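Local coordinates for protein Niban 2 (Homo sapiens, PDB 7CTP) that may suppress apoptosis and promote melanoma cell invasion, and carries a PH domain in the part of the protein modelled here, at residues 210-213 against 214-218. Numbering follows the deposited sequence.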
ATOM      1  N   ASP A 210      -5.923 -11.279   2.599  1.00 24.27           N
ATOM      2  CA  ASP A 210      -7.230 -11.929   2.612  1.00 20.74           C
ATOM      3  C   ASP A 210      -7.697 -12.205   4.035  1.00 22.65           C
ATOM      4  O   ASP A 210      -8.882 -12.056   4.339  1.00 23.07           O
ATOM      5  CB  ASP A 210      -7.203 -13.228   1.802  1.00 24.07           C
ATOM      6  CG  ASP A 210      -7.177 -12.987   0.299  1.00 34.01           C
ATOM      7  OD1 ASP A 210      -7.726 -11.961  -0.157  1.00 37.14           O
ATOM      8  OD2 ASP A 210      -6.594 -13.826  -0.424  1.00 36.95           O
ATOM      9  N   ALA A 211      -6.788 -12.607   4.929  1.00 20.41           N
ATOM     10  CA  ALA A 211      -7.200 -12.841   6.309  1.00 20.77           C
ATOM     11  C   ALA A 211      -7.667 -11.548   6.964  1.00 24.36           C
ATOM     12  O   ALA A 211      -8.613 -11.555   7.763  1.00 22.50           O
ATOM     13  CB  ALA A 211      -6.061 -13.465   7.118  1.00 22.57           C
ATOM     14  N   ILE A 212      -6.991 -10.432   6.660  1.00 19.93           N
ATOM     15  CA  ILE A 212      -7.405  -9.140   7.202  1.00 21.86           C
ATOM     16  C   ILE A 212      -8.817  -8.825   6.744  1.00 24.03           C
ATOM     17  O   ILE A 212      -9.668  -8.399   7.533  1.00 21.03           O
ATOM     18  CB  ILE A 212      -6.423  -8.034   6.775  1.00 19.90           C
ATOM     19  CG1 ILE A 212      -5.113  -8.132   7.573  1.00 19.65           C
ATOM     20  CG2 ILE A 212      -7.069  -6.650   6.953  1.00 21.83           C
ATOM     21  CD1 ILE A 212      -5.223  -7.587   9.012  1.00 19.30           C
ATOM     22  N   ARG A 213      -9.080  -9.033   5.451  1.00 22.63           N
ATOM     23  CA  ARG A 213     -10.395  -8.716   4.909  1.00 23.81           C
ATOM     24  C   ARG A 213     -11.467  -9.608   5.522  1.00 22.30           C
ATOM     25  O   ARG A 213     -12.550  -9.127   5.881  1.00 25.80           O
ATOM     26  CB  ARG A 213     -10.387  -8.848   3.387  1.00 23.92           C
ATOM     27  CG  ARG A 213     -11.739  -8.519   2.746  1.00 25.14           C
ATOM     28  CD  ARG A 213     -11.688  -8.619   1.225  1.00 28.27           C
ATOM     29  NE  ARG A 213     -11.056  -9.859   0.771  1.00 35.61           N
ATOM     30  CZ  ARG A 213     -11.639 -11.054   0.766  1.00 38.29           C
ATOM     31  NH1 ARG A 213     -12.886 -11.195   1.193  1.00 39.52           N
ATOM     32  NH2 ARG A 213     -10.968 -12.111   0.324  1.00 36.05           N
ATOM     33  N   MET A 214     -11.176 -10.909   5.675  1.00 23.52           N
ATOM     34  CA  MET A 214     -12.169 -11.823   6.238  1.00 29.08           C
ATOM     35  C   MET A 214     -12.451 -11.524   7.698  1.00 29.60           C
ATOM     36  O   MET A 214     -13.596 -11.654   8.149  1.00 24.72           O
ATOM     37  CB  MET A 214     -11.734 -13.287   6.097  1.00 31.60           C
ATOM     38  CG  MET A 214     -11.323 -13.743   4.720  1.00 41.63           C
ATOM     39  SD  MET A 214     -12.687 -13.833   3.556  1.00 52.77           S
ATOM     40  CE  MET A 214     -14.107 -13.962   4.625  1.00 48.20           C
ATOM     41  N   TYR A 215     -11.416 -11.168   8.462  1.00 23.70           N
ATOM     42  CA  TYR A 215     -11.639 -10.747   9.839  1.00 24.44           C
ATOM     43  C   TYR A 215     -12.535  -9.515   9.892  1.00 23.98           C
ATOM     44  O   TYR A 215     -13.506  -9.471  10.657  1.00 26.27           O
ATOM     45  CB  TYR A 215     -10.309 -10.475  10.550  1.00 20.09           C
ATOM     46  CG  TYR A 215     -10.504  -9.965  11.970  1.00 25.09           C
ATOM     47  CD1 TYR A 215     -10.720  -8.614  12.225  1.00 22.58           C
ATOM     48  CD2 TYR A 215     -10.520 -10.840  13.046  1.00 23.05           C
ATOM     49  CE1 TYR A 215     -10.930  -8.147  13.501  1.00 24.65           C
ATOM     50  CE2 TYR A 215     -10.725 -10.370  14.343  1.00 23.83           C
ATOM     51  CZ  TYR A 215     -10.938  -9.029  14.556  1.00 27.10           C
ATOM     52  OH  TYR A 215     -11.147  -8.554  15.841  1.00 27.06           O
ATOM     53  N   ARG A 216     -12.221  -8.499   9.083  1.00 22.77           N
ATOM     54  CA  ARG A 216     -13.029  -7.284   9.081  1.00 25.60           C
ATOM     55  C   ARG A 216     -14.464  -7.577   8.648  1.00 24.87           C
ATOM     56  O   ARG A 216     -15.413  -7.050   9.241  1.00 24.47           O
ATOM     57  CB  ARG A 216     -12.366  -6.217   8.203  1.00 25.64           C
ATOM     58  CG  ARG A 216     -11.106  -5.632   8.873  1.00 26.88           C
ATOM     59  CD  ARG A 216     -10.499  -4.417   8.176  1.00 29.37           C
ATOM     60  NE  ARG A 216     -11.114  -3.144   8.576  1.00 31.67           N
ATOM     61  CZ  ARG A 216     -11.891  -2.435   7.766  1.00 34.61           C
ATOM     62  NH1 ARG A 216     -12.419  -1.289   8.165  1.00 31.14           N
ATOM     63  NH2 ARG A 216     -12.125  -2.881   6.539  1.00 35.99           N
ATOM     64  N   GLN A 217     -14.643  -8.453   7.655  1.00 26.75           N
ATOM     65  CA  GLN A 217     -15.989  -8.849   7.242  1.00 24.83           C
ATOM     66  C   GLN A 217     -16.751  -9.509   8.386  1.00 27.76           C
ATOM     67  O   GLN A 217     -17.968  -9.347   8.500  1.00 32.83           O
ATOM     68  CB  GLN A 217     -15.910  -9.789   6.038  1.00 29.78           C
ATOM     69  CG  GLN A 217     -15.707  -9.074   4.721  1.00 33.91           C
ATOM     70  CD  GLN A 217     -15.526 -10.016   3.550  1.00 30.34           C
ATOM     71  OE1 GLN A 217     -14.969  -9.631   2.526  1.00 34.53           O
ATOM     72  NE2 GLN A 217     -15.975 -11.261   3.700  1.00 38.70           N
ATOM     73  N   SER A 218     -16.055 -10.261   9.241  1.00 27.03           N
ATOM     74  CA  SER A 218     -16.712 -10.912  10.371  1.00 29.23           C
ATOM     75  C   SER A 218     -17.163  -9.906  11.420  1.00 32.43           C
ATOM     76  O   SER A 218     -18.014 -10.232  12.258  1.00 31.41           O
ATOM     77  CB  SER A 218     -15.778 -11.955  10.984  1.00 30.50           C
ATOM     78  OG  SER A 218     -14.917 -11.365  11.945  1.00 26.80           O
TER
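From Asp210 O to Met214 N through to Arg213 O to Gln217 N, four successive i to i+4 backbone hydrogen bonds wind residues 210-217 into regular alpha-helix. On one flank Arg213 and Gln217, a turn apart, run side by side, and Arg213 NH1 donates to Gln217 OE1 at 2.9 Å. That oxygen sits at the guanidinium edge, yet the donor approaches from above the amide's carbonyl plane, the two flat groups being turned 46° apart. The same guanidinium reaches back through NH2 to Asp210 OD1 in a longer salt bridge of 3.3 Å, the chain being bent at chi3 (48°). Met214 SD lies oblique to the Arg213 guanidinium, 3.5 Å from NH1. All this belongs to helix 204-218, packed against helices 10-48, 232-252 and 532-555 in the largely helical body of the chain. Glu537 on helix 532-555 ties the pair down, salt-bridged to Arg213 NH1 and accepting from Gln217 NE2. A leucine in place of Arg213 would probably deprive Asp210 and Glu537 of this cationic partner and Gln217 OE1 of this donor. Ile212 packs on Phe27 of helix 10-48 and Leu239 of helix 232-252, while Arg216 NH1 is salt-bridged to Glu242.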